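Local atomic coordinates of ORF14 (Streptomyces clavuligerus, PDB entry 2WPX), a protein that binds acetyl-CoA and, as a tandem member of the GCN5-related N-acetyltransferase family from the clavulanic acid pathway, probably transfers acyl groups. Residues A[58-63]-A[114-119]; A[186-191]-A[223-228]. All coordinates share one frame; numbering follows the deposited sequence.

Contact 1: residues A[58-63]-A[114-119]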
loop_
_atom_site.group_PDB
_atom_site.type_symbol
_atom_site.label_atom_id
_atom_site.label_comp_id
_atom_site.label_asym_id
_atom_site.label_seq_id
_atom_site.Cartn_x
_atom_site.Cartn_y
_atom_site.Cartn_z
ATOM N N ALA A 58 -9.050 -5.496 12.694
ATOM C CA ALA A 58 -9.824 -4.449 13.363
ATOM C C ALA A 58 -9.109 -3.127 13.159
ATOM O O ALA A 58 -7.899 -3.123 13.014
ATOM C CB ALA A 58 -9.943 -4.756 14.847
ATOM N N LEU A 59 -9.838 -2.017 13.185
ATOM C CA LEU A 59 -9.254 -0.661 13.195
ATOM C C LEU A 59 -9.549 0.064 14.489
ATOM O O LEU A 59 -10.612 -0.124 15.085
ATOM C CB LEU A 59 -9.803 0.198 12.080
ATOM C CG LEU A 59 -9.910 -0.532 10.749
ATOM C CD1 LEU A 59 -10.749 0.270 9.838
ATOM C CD2 LEU A 59 -8.480 -0.695 10.160
ATOM N N ASP A 60 -8.626 0.912 14.917
ATOM C CA ASP A 60 -8.834 1.701 16.107
ATOM C C ASP A 60 -8.334 3.131 15.690
ATOM O O ASP A 60 -7.112 3.434 15.731
ATOM C CB ASP A 60 -8.020 1.092 17.262
ATOM C CG ASP A 60 -8.459 1.594 18.628
ATOM O OD1 ASP A 60 -8.966 2.720 18.699
ATOM O OD2 ASP A 60 -8.299 0.873 19.643
ATOM N N ASP A 61 -9.251 3.971 15.224
ATOM C CA ASP A 61 -8.881 5.267 14.588
ATOM C C ASP A 61 -9.136 6.462 15.499
ATOM O O ASP A 61 -10.194 6.583 16.109
ATOM C CB ASP A 61 -9.664 5.449 13.292
ATOM C CG ASP A 61 -9.344 4.381 12.297
ATOM O OD1 ASP A 61 -8.186 3.915 12.369
ATOM O OD2 ASP A 61 -10.215 3.995 11.475
ATOM N N TRP A 62 -8.163 7.347 15.607
ATOM C CA TRP A 62 -8.319 8.503 16.466
ATOM C C TRP A 62 -7.875 9.803 15.805
ATOM O O TRP A 62 -7.007 9.819 14.918
ATOM C CB TRP A 62 -7.460 8.282 17.678
ATOM C CG TRP A 62 -7.955 7.162 18.522
ATOM C CD1 TRP A 62 -7.788 5.811 18.318
ATOM C CD2 TRP A 62 -8.699 7.304 19.712
ATOM N NE1 TRP A 62 -8.382 5.100 19.341
ATOM C CE2 TRP A 62 -8.961 5.992 20.208
ATOM C CE3 TRP A 62 -9.153 8.417 20.440
ATOM C CZ2 TRP A 62 -9.683 5.768 21.380
ATOM C CZ3 TRP A 62 -9.849 8.196 21.614
ATOM C CH2 TRP A 62 -10.119 6.877 22.069
ATOM N N VAL A 63 -8.466 10.907 16.244
ATOM C CA VAL A 63 -7.866 12.203 16.010
ATOM C C VAL A 63 -7.471 12.882 17.302
ATOM O O VAL A 63 -7.923 12.510 18.401
ATOM C CB VAL A 63 -8.769 13.147 15.155
ATOM C CG1 VAL A 63 -8.915 12.619 13.747
ATOM C CG2 VAL A 63 -10.109 13.383 15.839
ATOM N N ARG A 114 -1.571 -1.761 23.941
ATOM C CA ARG A 114 -1.634 -2.449 25.203
ATOM C C ARG A 114 -3.089 -2.837 25.544
ATOM O O ARG A 114 -3.366 -3.910 26.061
ATOM C CB ARG A 114 -1.021 -1.568 26.290
ATOM C CG ARG A 114 0.297 -2.060 26.747
ATOM C CD ARG A 114 1.217 -1.045 27.410
ATOM N NE ARG A 114 0.586 0.143 27.956
ATOM C CZ ARG A 114 1.131 1.367 27.859
ATOM N NH1 ARG A 114 2.284 1.533 27.236
ATOM N NH2 ARG A 114 0.529 2.427 28.371
ATOM N N LYS A 115 -4.032 -1.963 25.232
ATOM C CA LYS A 115 -5.441 -2.259 25.504
ATOM C C LYS A 115 -5.900 -3.497 24.683
ATOM O O LYS A 115 -6.716 -4.298 25.133
ATOM C CB LYS A 115 -6.279 -1.018 25.181
ATOM C CG LYS A 115 -7.729 -1.249 25.258
ATOM C CD LYS A 115 -8.482 -0.011 24.848
ATOM C CE LYS A 115 -8.511 0.114 23.355
ATOM N NZ LYS A 115 -9.858 0.707 23.096
ATOM N N HIS A 116 -5.328 -3.626 23.491
ATOM C CA HIS A 116 -5.609 -4.706 22.569
ATOM C C HIS A 116 -4.663 -5.927 22.715
ATOM O O HIS A 116 -4.631 -6.795 21.829
ATOM C CB HIS A 116 -5.482 -4.178 21.140
ATOM C CG HIS A 116 -6.602 -3.278 20.713
ATOM N ND1 HIS A 116 -7.875 -3.743 20.483
ATOM C CD2 HIS A 116 -6.629 -1.952 20.438
ATOM C CE1 HIS A 116 -8.644 -2.749 20.090
ATOM N NE2 HIS A 116 -7.910 -1.650 20.040
ATOM N N ASP A 117 -3.891 -5.976 23.803
ATOM C CA ASP A 117 -2.986 -7.108 24.101
ATOM C C ASP A 117 -1.871 -7.296 23.085
ATOM O O ASP A 117 -1.387 -8.407 22.895
ATOM C CB ASP A 117 -3.760 -8.406 24.263
ATOM C CG ASP A 117 -4.895 -8.267 25.261
ATOM O OD1 ASP A 117 -6.067 -8.529 24.898
ATOM O OD2 ASP A 117 -4.614 -7.806 26.397
ATOM N N ARG A 118 -1.457 -6.208 22.449
ATOM C CA ARG A 118 -0.375 -6.254 21.479
ATOM C C ARG A 118 0.893 -5.882 22.223
ATOM O O ARG A 118 0.931 -4.888 22.987
ATOM C CB ARG A 118 -0.639 -5.271 20.323
ATOM C CG ARG A 118 -2.010 -5.478 19.713
ATOM C CD ARG A 118 -2.267 -6.950 19.411
ATOM N NE ARG A 118 -3.652 -7.282 19.030
ATOM C CZ ARG A 118 -4.102 -7.434 17.785
ATOM N NH1 ARG A 118 -3.318 -7.206 16.737
ATOM N NH2 ARG A 118 -5.372 -7.776 17.592
ATOM N N THR A 119 1.901 -6.704 22.011
ATOM C CA THR A 119 3.214 -6.514 22.564
ATOM C C THR A 119 4.057 -5.514 21.739
ATOM O O THR A 119 4.985 -4.870 22.274
ATOM C CB THR A 119 3.980 -7.867 22.542
ATOM O OG1 THR A 119 3.243 -8.819 23.314
ATOM C CG2 THR A 119 5.379 -7.718 23.131
#
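A chi1 of -164° turns the CG of D60 away from its own backbone nitrogen and carries the carboxylate from the strand 57-66 across to H116, whose imidazole is swung to meet it by a chi1 of -73°, CG lying opposite the carbonyl carbon. Strand and helix here belong to the acetyl-CoA-binding N-terminal GNAT unit: D60 sits on a strand of its sheet, and H116 is the first residue to leave helical geometry after the helix 101-115. The two meet in a histidine-carboxylate hydrogen bond, in which the N-H at NE2 of H116 is donated to OD2 of D60 at 2.6 Å. The acceptor is reached on its anti lone pair, the one turned away from OD1. OD2 lies near the imidazole plane, at the ring's edge, while the carboxylate itself is turned 90° to the ring. An aspartate suits this place, being short enough to stay close to its strand while offering two acceptors to different neighbours. K115 reaches toward the same oxygen along a chain bent at its last two torsions, but NZ stays 3.8 Å from OD2 of D60, a long salt bridge. These two basic neighbours would be expected to favour the charged form of the acid. Around this polar cluster, L112 packs against D60 and W62, while H108 meets the W62 ring edge-to-face. Past H116 the helix ends in a Schellman motif, with D117 at positive phi as the C' residue, R118 N bonded to A113 O, and D117 N to R114 O at 3.1 Å. The second carboxylate oxygen is claimed within the strand: NE1 of W62 donates to OD1 of D60 at 2.5 Å, approaching from above the carboxylate plane.

Contact 2: residues A[186-191]-A[223-228]; sequences GTITPD and QFETMR
A buried glutamate reaching from a helix to a loop backbone makes this contact: E225, on the helix 222-230, meets T187, I188 and T189 in the loop between the strand 180-185 and the helix 191-199. Its OE1 accepts the backbone N-H of T189 at 2.8 Å, with an N-H...O angle of 160°. The proton comes in on the syn side of the oxygen, 26° out of the carboxylate plane. A chi1 of -61° sets CG opposite the carbonyl carbon, and beyond it the chain is extended, long enough to span the gap between helix and loop; a glutamate fits the place because it combines this reach with an acceptor for the loop amide. Both segments belong to the C-terminal half of this tandem GNAT protein, where the strand 180-185 borders the strand 234-242; OG1 of T187 helps fasten the loop there by bonding to the backbone N of A235. The buried carboxylate is further satisfied by Y220, whose hydroxyl also bonds OE1, and by R222, which forms a salt bridge with OE2. R222 grips the loop as well, through the carbonyl oxygen of T189, and its charge would be expected to help keep the acid ionised. Methyl groups of T189 and I188 lie against the carboxylate. These branched residues suit the loop because their methyls can pack on the glutamate while the T189 amide does the bonding. The side chain of T189 crosses that of E225 at about a right angle, with CG2 beside OE1. I188 crosses the E225 side chain obliquely, its CG2 and CD1 each 3.7 Å from OE2 of E225, and CD1 also approaches CB of E225 at 4.1 Å.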
loop_
_atom_site.group_PDB
_atom_site.type_symbol
_atom_site.label_atom_id
_atom_site.label_comp_id
_atom_site.label_asym_id
_atom_site.label_seq_id
_atom_site.Cartn_x
_atom_site.Cartn_y
_atom_site.Cartn_z
ATOM N N GLY A 186 -11.506 -7.414 -14.575
ATOM C CA GLY A 186 -11.637 -6.130 -13.892
ATOM C C GLY A 186 -11.477 -6.285 -12.390
ATOM O O GLY A 186 -10.556 -6.998 -11.906
ATOM N N THR A 187 -12.385 -5.656 -11.638
ATOM C CA THR A 187 -12.217 -5.500 -10.219
ATOM C C THR A 187 -12.479 -6.790 -9.500
ATOM O O THR A 187 -11.888 -7.047 -8.466
ATOM C CB THR A 187 -13.182 -4.405 -9.714
ATOM O OG1 THR A 187 -12.934 -3.207 -10.472
ATOM C CG2 THR A 187 -12.953 -4.116 -8.281
ATOM N N ILE A 188 -13.377 -7.607 -10.034
ATOM C CA ILE A 188 -13.720 -8.837 -9.361
ATOM C C ILE A 188 -13.079 -9.965 -10.150
ATOM O O ILE A 188 -13.194 -10.026 -11.385
ATOM C CB ILE A 188 -15.293 -9.041 -9.301
ATOM C CG1 ILE A 188 -15.994 -7.846 -8.642
ATOM C CG2 ILE A 188 -15.633 -10.384 -8.670
ATOM C CD1 ILE A 188 -15.471 -7.596 -7.199
ATOM N N THR A 189 -12.407 -10.852 -9.434
ATOM C CA THR A 189 -11.741 -12.012 -10.057
ATOM C C THR A 189 -12.699 -13.175 -10.391
ATOM O O THR A 189 -13.389 -13.687 -9.556
ATOM C CB THR A 189 -10.508 -12.486 -9.215
ATOM O OG1 THR A 189 -9.862 -13.618 -9.841
ATOM C CG2 THR A 189 -10.953 -12.923 -7.912
ATOM N N PRO A 190 -12.778 -13.566 -11.657
ATOM C CA PRO A 190 -13.641 -14.735 -11.955
ATOM C C PRO A 190 -13.305 -15.943 -11.028
ATOM O O PRO A 190 -12.155 -16.191 -10.749
ATOM C CB PRO A 190 -13.327 -15.027 -13.426
ATOM C CG PRO A 190 -12.903 -13.634 -13.957
ATOM C CD PRO A 190 -12.001 -13.145 -12.826
ATOM N N ASP A 191 -14.320 -16.634 -10.525
ATOM C CA ASP A 191 -14.132 -17.875 -9.760
ATOM C C ASP A 191 -13.011 -18.761 -10.338
ATOM O O ASP A 191 -12.224 -19.321 -9.590
ATOM C CB ASP A 191 -15.440 -18.691 -9.744
ATOM C CG ASP A 191 -16.599 -17.950 -9.059
ATOM O OD1 ASP A 191 -16.482 -16.725 -8.779
ATOM O OD2 ASP A 191 -17.652 -18.593 -8.811
ATOM N N GLN A 223 -12.866 -10.397 0.625
ATOM C CA GLN A 223 -13.036 -9.212 1.419
ATOM C C GLN A 223 -12.069 -8.110 0.981
ATOM O O GLN A 223 -12.362 -6.936 1.144
ATOM C CB GLN A 223 -12.891 -9.533 2.909
ATOM C CG GLN A 223 -13.462 -8.463 3.777
ATOM C CD GLN A 223 -13.450 -8.791 5.269
ATOM O OE1 GLN A 223 -13.404 -9.943 5.672
ATOM N NE2 GLN A 223 -13.510 -7.764 6.081
ATOM N N PHE A 224 -10.926 -8.502 0.429
ATOM C CA PHE A 224 -10.024 -7.568 -0.213
ATOM C C PHE A 224 -10.738 -6.823 -1.331
ATOM O O PHE A 224 -10.705 -5.601 -1.386
ATOM C CB PHE A 224 -8.795 -8.282 -0.775
ATOM C CG PHE A 224 -7.749 -8.553 0.228
ATOM C CD1 PHE A 224 -7.154 -7.508 0.928
ATOM C CD2 PHE A 224 -7.307 -9.863 0.471
ATOM C CE1 PHE A 224 -6.153 -7.774 1.902
ATOM C CE2 PHE A 224 -6.306 -10.121 1.390
ATOM C CZ PHE A 224 -5.742 -9.082 2.124
ATOM N N GLU A 225 -11.379 -7.579 -2.217
ATOM C CA GLU A 225 -12.183 -6.993 -3.277
ATOM C C GLU A 225 -13.295 -6.093 -2.735
ATOM O O GLU A 225 -13.490 -5.022 -3.254
ATOM C CB GLU A 225 -12.807 -8.069 -4.170
ATOM C CG GLU A 225 -11.811 -8.939 -4.860
ATOM C CD GLU A 225 -12.410 -9.918 -5.840
ATOM O OE1 GLU A 225 -11.711 -10.234 -6.801
ATOM O OE2 GLU A 225 -13.574 -10.380 -5.642
ATOM N N THR A 226 -14.025 -6.546 -1.712
ATOM C CA THR A 226 -15.123 -5.732 -1.187
ATOM C C THR A 226 -14.619 -4.462 -0.479
ATOM O O THR A 226 -15.275 -3.423 -0.588
ATOM C CB THR A 226 -16.135 -6.504 -0.285
ATOM O OG1 THR A 226 -15.545 -6.816 0.990
ATOM C CG2 THR A 226 -16.589 -7.775 -0.974
ATOM N N MET A 227 -13.463 -4.557 0.193
ATOM C CA MET A 227 -12.837 -3.407 0.837
ATOM C C MET A 227 -12.501 -2.312 -0.201
ATOM O O MET A 227 -12.799 -1.144 0.006
ATOM C CB MET A 227 -11.601 -3.826 1.646
ATOM C CG MET A 227 -10.731 -2.690 2.105
ATOM S SD MET A 227 -9.085 -3.204 2.577
ATOM C CE MET A 227 -8.438 -3.611 0.944
ATOM N N ARG A 228 -11.910 -2.740 -1.311
ATOM C CA ARG A 228 -11.598 -1.921 -2.450
ATOM C C ARG A 228 -12.800 -1.205 -3.034
ATOM O O ARG A 228 -12.769 -0.028 -3.297
ATOM C CB ARG A 228 -10.996 -2.797 -3.545
ATOM C CG ARG A 228 -9.568 -2.545 -3.781
ATOM C CD ARG A 228 -8.723 -3.719 -3.446
ATOM N NE ARG A 228 -7.301 -3.511 -3.759
ATOM C CZ ARG A 228 -6.309 -4.211 -3.212
ATOM N NH1 ARG A 228 -6.582 -5.159 -2.314
ATOM N NH2 ARG A 228 -5.043 -3.966 -3.565
#

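Overall arrangement
From the N terminus, the chain runs through the strand 57-66, two further strands, 69-79 and 84-92, and the helix 101-115 before contact 1 closes this loop of 50 intervening residues. It then passes through the strands 120-127 and 149-162 to the C-terminal half, where contact 2 closes a shorter loop of 31 residues containing the helix 191-199, no modelled strand, and residues 203-210, which were not modelled. The two loops follow in series, neither nesting nor crossing. Contact 1 fastens the end of a helix to a strand, contact 2 a helix to the loop after the strand 180-185. Their centres are 27 Å apart and their nearest atoms about 8 Å apart, without touching.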